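PDB 1T0F: transposon Tn7 transposition protein TnsA from Escherichia coli, which forms the Tn7 transposase together with TnsB and cuts the 5' DNA strands during transposition, using a metal-dependent, restriction-enzyme-like active site. Local coordinates for residues A[65-70]-A[177-182]; A[72-75]-A[81-84]; A[233-238]-A[242-247]. One frame throughout, in Å; residues are numbered along the deposited sequence.

Interaction 1: A[65-70]-A[177-182]; sequences LELAVF and ENIEWL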
loop_
_atom_site.group_PDB
_atom_site.type_symbol
_atom_site.label_atom_id
_atom_site.label_comp_id
_atom_site.label_asym_id
_atom_site.label_seq_id
_atom_site.Cartn_x
_atom_site.Cartn_y
_atom_site.Cartn_z
ATOM N N LEU A 65 4.790 -4.847 -3.312
ATOM C CA LEU A 65 3.962 -5.316 -2.210
ATOM C C LEU A 65 3.026 -4.211 -1.732
ATOM O O LEU A 65 1.862 -4.465 -1.417
ATOM C CB LEU A 65 4.833 -5.802 -1.052
ATOM C CG LEU A 65 4.074 -6.434 0.113
ATOM C CD1 LEU A 65 2.972 -7.347 -0.401
ATOM C CD2 LEU A 65 5.071 -7.211 0.998
ATOM N N GLU A 66 3.541 -2.983 -1.667
ATOM C CA GLU A 66 2.721 -1.845 -1.254
ATOM C C GLU A 66 1.643 -1.608 -2.304
ATOM O O GLU A 66 0.513 -1.243 -1.976
ATOM C CB GLU A 66 3.583 -0.591 -1.086
ATOM C CG GLU A 66 4.263 -0.508 0.279
ATOM C CD GLU A 66 5.205 0.686 0.400
ATOM O OE1 GLU A 66 4.900 1.746 -0.192
ATOM O OE2 GLU A 66 6.238 0.563 1.102
ATOM N N LEU A 67 1.999 -1.806 -3.571
ATOM C CA LEU A 67 1.033 -1.654 -4.658
ATOM C C LEU A 67 -0.107 -2.658 -4.459
ATOM O O LEU A 67 -1.287 -2.315 -4.596
ATOM C CB LEU A 67 1.702 -1.914 -6.014
ATOM C CG LEU A 67 0.787 -1.982 -7.246
ATOM C CD1 LEU A 67 0.114 -0.630 -7.470
ATOM C CD2 LEU A 67 1.611 -2.383 -8.469
ATOM N N ALA A 68 0.241 -3.903 -4.142
ATOM C CA ALA A 68 -0.784 -4.933 -3.941
ATOM C C ALA A 68 -1.745 -4.571 -2.801
ATOM O O ALA A 68 -2.961 -4.750 -2.915
ATOM C CB ALA A 68 -0.125 -6.279 -3.668
ATOM N N VAL A 69 -1.203 -4.059 -1.702
ATOM C CA VAL A 69 -2.030 -3.671 -0.567
ATOM C C VAL A 69 -2.900 -2.471 -0.939
ATOM O O VAL A 69 -4.081 -2.426 -0.596
ATOM C CB VAL A 69 -1.162 -3.326 0.677
ATOM C CG1 VAL A 69 -2.050 -2.842 1.812
ATOM C CG2 VAL A 69 -0.376 -4.560 1.121
ATOM N N PHE A 70 -2.322 -1.505 -1.647
ATOM C CA PHE A 70 -3.083 -0.336 -2.069
ATOM C C PHE A 70 -4.269 -0.736 -2.957
ATOM O O PHE A 70 -5.397 -0.310 -2.723
ATOM C CB PHE A 70 -2.203 0.643 -2.850
ATOM C CG PHE A 70 -2.978 1.761 -3.487
ATOM C CD1 PHE A 70 -3.335 2.883 -2.751
ATOM C CD2 PHE A 70 -3.429 1.650 -4.801
ATOM C CE1 PHE A 70 -4.135 3.879 -3.314
ATOM C CE2 PHE A 70 -4.229 2.635 -5.372
ATOM C CZ PHE A 70 -4.583 3.753 -4.623
ATOM N N GLU A 177 -1.984 -12.566 -9.668
ATOM C CA GLU A 177 -1.907 -12.779 -11.111
ATOM C C GLU A 177 -2.326 -11.537 -11.890
ATOM O O GLU A 177 -1.786 -11.260 -12.963
ATOM C CB GLU A 177 -2.738 -14.006 -11.530
ATOM C CG GLU A 177 -4.158 -14.070 -10.995
ATOM C CD GLU A 177 -5.216 -13.624 -12.007
ATOM O OE1 GLU A 177 -5.197 -14.110 -13.162
ATOM O OE2 GLU A 177 -6.076 -12.799 -11.639
ATOM N N ASN A 178 -3.278 -10.779 -11.357
ATOM C CA ASN A 178 -3.707 -9.559 -12.043
ATOM C C ASN A 178 -2.593 -8.521 -12.050
ATOM O O ASN A 178 -2.390 -7.833 -13.044
ATOM C CB ASN A 178 -4.950 -8.955 -11.382
ATOM C CG ASN A 178 -6.240 -9.593 -11.868
ATOM O OD1 ASN A 178 -6.377 -9.925 -13.048
ATOM N ND2 ASN A 178 -7.202 -9.745 -10.966
ATOM N N ILE A 179 -1.879 -8.401 -10.937
ATOM C CA ILE A 179 -0.785 -7.437 -10.841
ATOM C C ILE A 179 0.350 -7.854 -11.775
ATOM O O ILE A 179 1.018 -7.017 -12.383
ATOM C CB ILE A 179 -0.276 -7.336 -9.382
ATOM C CG1 ILE A 179 -1.332 -6.629 -8.520
ATOM C CG2 ILE A 179 1.053 -6.598 -9.330
ATOM C CD1 ILE A 179 -1.001 -6.586 -7.031
ATOM N N GLU A 180 0.554 -9.159 -11.893
ATOM C CA GLU A 180 1.591 -9.697 -12.764
ATOM C C GLU A 180 1.320 -9.283 -14.208
ATOM O O GLU A 180 2.217 -8.856 -14.928
ATOM C CB GLU A 180 1.610 -11.222 -12.657
ATOM C CG GLU A 180 2.848 -11.787 -11.981
ATOM C CD GLU A 180 2.573 -13.091 -11.248
ATOM O OE1 GLU A 180 1.942 -13.994 -11.840
ATOM O OE2 GLU A 180 2.993 -13.212 -10.075
ATOM N N TRP A 181 0.068 -9.411 -14.624
ATOM C CA TRP A 181 -0.314 -9.059 -15.981
ATOM C C TRP A 181 -0.312 -7.547 -16.195
ATOM O O TRP A 181 0.226 -7.048 -17.185
ATOM C CB TRP A 181 -1.701 -9.633 -16.287
ATOM C CG TRP A 181 -2.199 -9.254 -17.635
ATOM C CD1 TRP A 181 -1.755 -9.720 -18.839
ATOM C CD2 TRP A 181 -3.196 -8.270 -17.925
ATOM N NE1 TRP A 181 -2.414 -9.077 -19.866
ATOM C CE2 TRP A 181 -3.304 -8.183 -19.329
ATOM C CE3 TRP A 181 -4.010 -7.448 -17.128
ATOM C CZ2 TRP A 181 -4.195 -7.305 -19.961
ATOM C CZ3 TRP A 181 -4.894 -6.575 -17.755
ATOM C CH2 TRP A 181 -4.979 -6.512 -19.158
ATOM N N LEU A 182 -0.905 -6.818 -15.259
ATOM C CA LEU A 182 -0.991 -5.366 -15.346
ATOM C C LEU A 182 0.324 -4.625 -15.226
ATOM O O LEU A 182 0.485 -3.555 -15.803
ATOM C CB LEU A 182 -1.912 -4.820 -14.259
ATOM C CG LEU A 182 -3.394 -4.623 -14.528
ATOM C CD1 LEU A 182 -4.011 -4.018 -13.280
ATOM C CD2 LEU A 182 -3.601 -3.697 -15.731
#
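Ile179 reaches from helix 173-183 to helix 64-75 and meets Ala68 and Leu67 there, a small example of how two helices distant in sequence can be joined by one long side chain set against a short one. The backbones come nearest at this same place, with the CA atoms of Ala68 and Ile179 7.3 Å apart. Ile179 has the largest share of the buried surface. Its two arms divide the work. CG1 stands anti to the carbonyl carbon (chi1 -71°), and the arm runs on extended through chi2 at 175°, which carries CD1 up to the opposite helix. There the methyl lies 3.5 Å from CB of Ala68 and just as near its CA, so it presses against the helix backbone itself. For a pair of carbons this is a tight fit, and the small side chain of Ala68 is consistent with so close an approach. The other arm, CG2, is more loosely applied: it lies 4.3 Å from CD2 of Leu67, whose CB is directed toward the second helix. Around the contact, Leu67 also packs on Leu61 and His48, and Ala68 touches Ile171 in the loop leading to helix 173-183. Glu66, an active-site residue, sits one position before Leu67 and takes no part in the contact, its OE1 hydrogen-bonded to Leu62 N and Gln85 NE2. The neighbouring Asn178 is tied by its amide to the backbone of Ile248, Lys250 and Phe252. Between the two segments no hydrogen bond or charge pair forms; the join is wholly apolar and small, about 110 Å² in all. It therefore depends on the shape fit of apolar groups, a branched side chain against an alanine on the helix that carries a catalytic glutamate.

Interaction 2: A[72-75]-A[81-84]; sequences SLEW and DIRE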
loop_
_atom_site.group_PDB
_atom_site.type_symbol
_atom_site.label_atom_id
_atom_site.label_comp_id
_atom_site.label_asym_id
_atom_site.label_seq_id
_atom_site.Cartn_x
_atom_site.Cartn_y
_atom_site.Cartn_z
ATOM N N SER A 72 -5.788 -3.517 -3.138
ATOM C CA SER A 72 -6.752 -4.260 -2.327
ATOM C C SER A 72 -7.591 -3.304 -1.476
ATOM O O SER A 72 -8.798 -3.510 -1.307
ATOM C CB SER A 72 -6.028 -5.268 -1.422
ATOM O OG SER A 72 -5.231 -6.165 -2.183
ATOM N N LEU A 73 -6.959 -2.263 -0.929
ATOM C CA LEU A 73 -7.675 -1.283 -0.107
ATOM C C LEU A 73 -8.637 -0.437 -0.936
ATOM O O LEU A 73 -9.772 -0.192 -0.525
ATOM C CB LEU A 73 -6.686 -0.349 0.603
ATOM C CG LEU A 73 -5.795 -0.953 1.692
ATOM C CD1 LEU A 73 -4.726 0.064 2.088
ATOM C CD2 LEU A 73 -6.647 -1.347 2.901
ATOM N N GLU A 74 -8.169 0.010 -2.099
ATOM C CA GLU A 74 -8.961 0.843 -3.012
ATOM C C GLU A 74 -10.180 0.082 -3.541
ATOM O O GLU A 74 -11.168 0.682 -3.957
ATOM C CB GLU A 74 -8.068 1.304 -4.172
ATOM C CG GLU A 74 -8.725 2.182 -5.231
ATOM C CD GLU A 74 -8.968 3.624 -4.785
ATOM O OE1 GLU A 74 -8.248 4.128 -3.890
ATOM O OE2 GLU A 74 -9.872 4.265 -5.356
ATOM N N TRP A 75 -10.106 -1.243 -3.515
ATOM C CA TRP A 75 -11.215 -2.079 -3.973
ATOM C C TRP A 75 -12.365 -2.117 -2.951
ATOM O O TRP A 75 -13.532 -2.214 -3.331
ATOM C CB TRP A 75 -10.717 -3.504 -4.215
ATOM C CG TRP A 75 -11.805 -4.473 -4.589
ATOM C CD1 TRP A 75 -12.327 -4.682 -5.834
ATOM C CD2 TRP A 75 -12.520 -5.338 -3.701
ATOM N NE1 TRP A 75 -13.325 -5.630 -5.777
ATOM C CE2 TRP A 75 -13.465 -6.047 -4.478
ATOM C CE3 TRP A 75 -12.458 -5.581 -2.323
ATOM C CZ2 TRP A 75 -14.340 -6.985 -3.922
ATOM C CZ3 TRP A 75 -13.330 -6.515 -1.768
ATOM C CH2 TRP A 75 -14.258 -7.206 -2.569
ATOM N N ASP A 81 -10.499 6.788 3.401
ATOM C CA ASP A 81 -9.229 7.456 3.132
ATOM C C ASP A 81 -8.078 6.466 3.267
ATOM O O ASP A 81 -8.158 5.498 4.024
ATOM C CB ASP A 81 -9.026 8.627 4.104
ATOM C CG ASP A 81 -7.912 9.580 3.661
ATOM O OD1 ASP A 81 -7.396 9.429 2.529
ATOM O OD2 ASP A 81 -7.561 10.495 4.442
ATOM N N ILE A 82 -7.025 6.709 2.498
ATOM C CA ILE A 82 -5.826 5.880 2.524
ATOM C C ILE A 82 -4.668 6.864 2.605
ATOM O O ILE A 82 -4.445 7.638 1.674
ATOM C CB ILE A 82 -5.675 5.044 1.236
ATOM C CG1 ILE A 82 -6.798 4.002 1.148
ATOM C CG2 ILE A 82 -4.305 4.345 1.223
ATOM C CD1 ILE A 82 -6.864 3.287 -0.202
ATOM N N ARG A 83 -3.961 6.852 3.729
ATOM C CA ARG A 83 -2.822 7.739 3.923
ATOM C C ARG A 83 -1.538 6.911 3.982
ATOM O O ARG A 83 -1.208 6.335 5.012
ATOM C CB ARG A 83 -3.020 8.559 5.203
ATOM C CG ARG A 83 -4.012 9.733 5.018
ATOM C CD ARG A 83 -4.285 10.502 6.315
ATOM N NE ARG A 83 -5.119 9.755 7.261
ATOM C CZ ARG A 83 -5.274 10.078 8.544
ATOM N NH1 ARG A 83 -4.647 11.131 9.045
ATOM N NH2 ARG A 83 -6.072 9.366 9.326
ATOM N N GLU A 84 -0.831 6.859 2.858
ATOM C CA GLU A 84 0.401 6.075 2.743
ATOM C C GLU A 84 1.617 6.796 3.310
ATOM O O GLU A 84 1.646 8.028 3.378
ATOM C CB GLU A 84 0.668 5.706 1.276
ATOM C CG GLU A 84 1.216 6.835 0.385
ATOM C CD GLU A 84 0.137 7.741 -0.214
ATOM O OE1 GLU A 84 -1.007 7.759 0.290
ATOM O OE2 GLU A 84 0.447 8.455 -1.193
#
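Residues 72-75 of helix 64-75 pack on strand 79-87, and the two backbones are closest where the CA atoms of Leu73 and Ile82 stand 7.9 Å apart. This is a helix laid on a sheet and followed, after a short link, by the strand that is outermost in the sheet of this chain, so that chain neighbours become packing partners. No backbone bond links the two; side chains span the gap. Ile82 points its CB toward the helix and supplies most of the buried surface. Its CG1 branch is placed beside the backbone N and CG2 beside the carbonyl carbon, and CD1 ends 3.7 Å from CB of Leu73. The same methyl lies 4.0 Å from the backbone N of Glu74, thus resting on the helix where one residue passes to the next. Leu73 answers with its CB directed at the strand, while its side chain also packs on Val120 and Phe130 of the next two strands of the sheet. Glu74 crosses Ile82 at about a right angle: its chain, bent at chi2 (75°), brings OE1 to 4.0 Å from CD1 of Ile82. The carboxylate is not left to apolar company, because OE2 forms a salt bridge with Lys245 and accepts a bond from Lys54 N, and OE1 is hydrogen-bonded to Ser52 OG. On the strand, Arg83 pairs with Asp121, and backbone bonds join Asp81 and Arg83 to strand 115-122. The chemistry thus combines an apolar helix-on-sheet seam with a buried carboxylate along its border; the bonds to that carboxylate probably favour its charged form and hold it in place beside the methyl.

Interaction 3: A[233-238]-A[242-247]; sequences SEIRAL and GFIKFN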
loop_
_atom_site.group_PDB
_atom_site.type_symbol
_atom_site.label_atom_id
_atom_site.label_comp_id
_atom_site.label_asym_id
_atom_site.label_seq_id
_atom_site.Cartn_x
_atom_site.Cartn_y
_atom_site.Cartn_z
ATOM N N SER A 233 -5.111 -2.261 -24.871
ATOM C CA SER A 233 -3.862 -1.627 -24.454
ATOM C C SER A 233 -4.144 -0.298 -23.768
ATOM O O SER A 233 -3.452 0.079 -22.822
ATOM C CB SER A 233 -2.928 -1.413 -25.653
ATOM O OG SER A 233 -3.458 -0.469 -26.569
ATOM N N GLU A 234 -5.163 0.413 -24.238
ATOM C CA GLU A 234 -5.519 1.691 -23.634
ATOM C C GLU A 234 -6.127 1.452 -22.256
ATOM O O GLU A 234 -5.787 2.128 -21.289
ATOM C CB GLU A 234 -6.516 2.444 -24.517
ATOM C CG GLU A 234 -6.022 2.693 -25.927
ATOM C CD GLU A 234 -6.967 3.567 -26.727
ATOM O OE1 GLU A 234 -8.197 3.349 -26.637
ATOM O OE2 GLU A 234 -6.483 4.464 -27.452
ATOM N N ILE A 235 -7.032 0.479 -22.173
ATOM C CA ILE A 235 -7.681 0.139 -20.914
ATOM C C ILE A 235 -6.629 -0.340 -19.914
ATOM O O ILE A 235 -6.673 0.004 -18.735
ATOM C CB ILE A 235 -8.741 -0.979 -21.121
ATOM C CG1 ILE A 235 -9.933 -0.425 -21.903
ATOM C CG2 ILE A 235 -9.206 -1.535 -19.784
ATOM C CD1 ILE A 235 -10.697 0.659 -21.179
ATOM N N ARG A 236 -5.683 -1.132 -20.397
ATOM C CA ARG A 236 -4.629 -1.657 -19.548
ATOM C C ARG A 236 -3.803 -0.528 -18.931
ATOM O O ARG A 236 -3.538 -0.535 -17.727
ATOM C CB ARG A 236 -3.727 -2.588 -20.366
ATOM C CG ARG A 236 -2.671 -3.324 -19.560
ATOM C CD ARG A 236 -1.900 -4.297 -20.458
ATOM N NE ARG A 236 -0.838 -4.999 -19.743
ATOM C CZ ARG A 236 0.213 -4.400 -19.189
ATOM N NH1 ARG A 236 0.345 -3.084 -19.268
ATOM N NH2 ARG A 236 1.135 -5.118 -18.559
ATOM N N ALA A 237 -3.408 0.441 -19.755
ATOM C CA ALA A 237 -2.603 1.565 -19.281
ATOM C C ALA A 237 -3.366 2.439 -18.289
ATOM O O ALA A 237 -2.817 2.854 -17.261
ATOM C CB ALA A 237 -2.124 2.407 -20.470
ATOM N N LEU A 238 -4.633 2.717 -18.586
ATOM C CA LEU A 238 -5.442 3.547 -17.699
ATOM C C LEU A 238 -5.716 2.824 -16.379
ATOM O O LEU A 238 -5.797 3.454 -15.321
ATOM C CB LEU A 238 -6.761 3.921 -18.387
ATOM C CG LEU A 238 -6.612 4.908 -19.553
ATOM C CD1 LEU A 238 -7.884 4.929 -20.409
ATOM C CD2 LEU A 238 -6.298 6.296 -18.991
ATOM N N GLY A 242 -4.432 3.628 -12.404
ATOM C CA GLY A 242 -5.483 3.868 -11.425
ATOM C C GLY A 242 -6.742 4.592 -11.869
ATOM O O GLY A 242 -7.703 4.676 -11.098
ATOM N N PHE A 243 -6.748 5.125 -13.089
ATOM C CA PHE A 243 -7.920 5.842 -13.585
ATOM C C PHE A 243 -9.098 4.895 -13.770
ATOM O O PHE A 243 -10.255 5.307 -13.748
ATOM C CB PHE A 243 -7.571 6.574 -14.877
ATOM C CG PHE A 243 -6.566 7.664 -14.673
ATOM C CD1 PHE A 243 -6.845 8.714 -13.806
ATOM C CD2 PHE A 243 -5.325 7.614 -15.293
ATOM C CE1 PHE A 243 -5.902 9.702 -13.552
ATOM C CE2 PHE A 243 -4.369 8.600 -15.046
ATOM C CZ PHE A 243 -4.662 9.645 -14.173
ATOM N N ILE A 244 -8.786 3.616 -13.935
ATOM C CA ILE A 244 -9.802 2.591 -14.061
ATOM C C ILE A 244 -9.501 1.549 -12.996
ATOM O O ILE A 244 -8.353 1.132 -12.843
ATOM C CB ILE A 244 -9.750 1.897 -15.440
ATOM C CG1 ILE A 244 -10.047 2.911 -16.546
ATOM C CG2 ILE A 244 -10.758 0.743 -15.492
ATOM C CD1 ILE A 244 -9.911 2.325 -17.947
ATOM N N LYS A 245 -10.515 1.159 -12.232
ATOM C CA LYS A 245 -10.335 0.119 -11.233
ATOM C C LYS A 245 -11.329 -0.987 -11.586
ATOM O O LYS A 245 -12.342 -0.735 -12.246
ATOM C CB LYS A 245 -10.562 0.651 -9.815
ATOM C CG LYS A 245 -11.844 1.401 -9.609
ATOM C CD LYS A 245 -11.739 2.352 -8.413
ATOM C CE LYS A 245 -11.880 1.645 -7.081
ATOM N NZ LYS A 245 -11.940 2.632 -5.946
ATOM N N PHE A 246 -11.032 -2.211 -11.174
ATOM C CA PHE A 246 -11.904 -3.331 -11.506
ATOM C C PHE A 246 -11.993 -4.329 -10.363
ATOM O O PHE A 246 -11.453 -4.093 -9.287
ATOM C CB PHE A 246 -11.378 -4.033 -12.759
ATOM C CG PHE A 246 -10.015 -4.659 -12.583
ATOM C CD1 PHE A 246 -8.869 -3.870 -12.516
ATOM C CD2 PHE A 246 -9.880 -6.044 -12.494
ATOM C CE1 PHE A 246 -7.600 -4.454 -12.364
ATOM C CE2 PHE A 246 -8.625 -6.637 -12.343
ATOM C CZ PHE A 246 -7.479 -5.840 -12.278
ATOM N N ASN A 247 -12.687 -5.441 -10.587
ATOM C CA ASN A 247 -12.799 -6.456 -9.547
ATOM C C ASN A 247 -11.500 -7.257 -9.555
ATOM O O ASN A 247 -11.383 -8.268 -10.256
ATOM C CB ASN A 247 -13.993 -7.383 -9.813
ATOM C CG ASN A 247 -14.217 -8.369 -8.682
ATOM O OD1 ASN A 247 -13.482 -8.367 -7.697
ATOM N ND2 ASN A 247 -15.234 -9.218 -8.818
#
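Ile244 drives its CD1 methyl into the angle between Ile235 and Leu238, residues three apart on helix 230-240. The methyl lies 3.6 Å from CB of Leu238 and 3.7 Å from CD1 of Ile235. The ethyl arm of Ile244 is fully extended, and this gives the methyl its reach. Ile235 and Ile244 meet nearly at right angles, whereas Leu238 and Ile244 cross obliquely. Farther out, the leucine sends CD2 to the Phe243 ring, 4.0 Å from the ring atom CD2, so that Leu238 touches both residues that follow the turn and has the most buried surface of the contact. At the polar edge the carbonyl of Leu238 receives two backbone N-H groups. Phe243 N lies 2.9 Å from Leu238 O in a weak, bent bond, and Ile244 N is 3.3 Å from the same oxygen, with a straighter N-H...O angle of 144° but standing well above the carbonyl plane. The helix ends in a Schellman motif, in which Gly242 takes the positive phi (95°) that leads the chain out of the helix, a backbone shape glycine adopts readily. Beyond the turn, strand 244-245 pairs with strand 261-262, Phe243 and Lys245 bonding to Ser263 and Cys261. The turn thus joins helix 230-240 to the two-stranded sheet, with helices 192-195 and 198-207 packed on its apolar residues through Leu194, Leu198 and Leu201, and helix 173-183 on Phe246.

From the N terminus, helix 64-75 serves two contacts. Interaction 2 closes first, a short return from helix 64-75 to strand 79-87. It falls within the much longer loop of interaction 1, which closes only after the chain has built the nuclease sheet and come back along helix 173-183. Phe70 and Ile82 touch where the two contacts adjoin. Interaction 3 follows in series as another short loop, at the end of helix 230-240. It is tied back to both: Arg236 and Phe246 reach helix 173-183, and the backbone of Phe246 meets the Trp75 ring beside interaction 2. Together they join the catalytic sheet and its helix to the C-terminal helices.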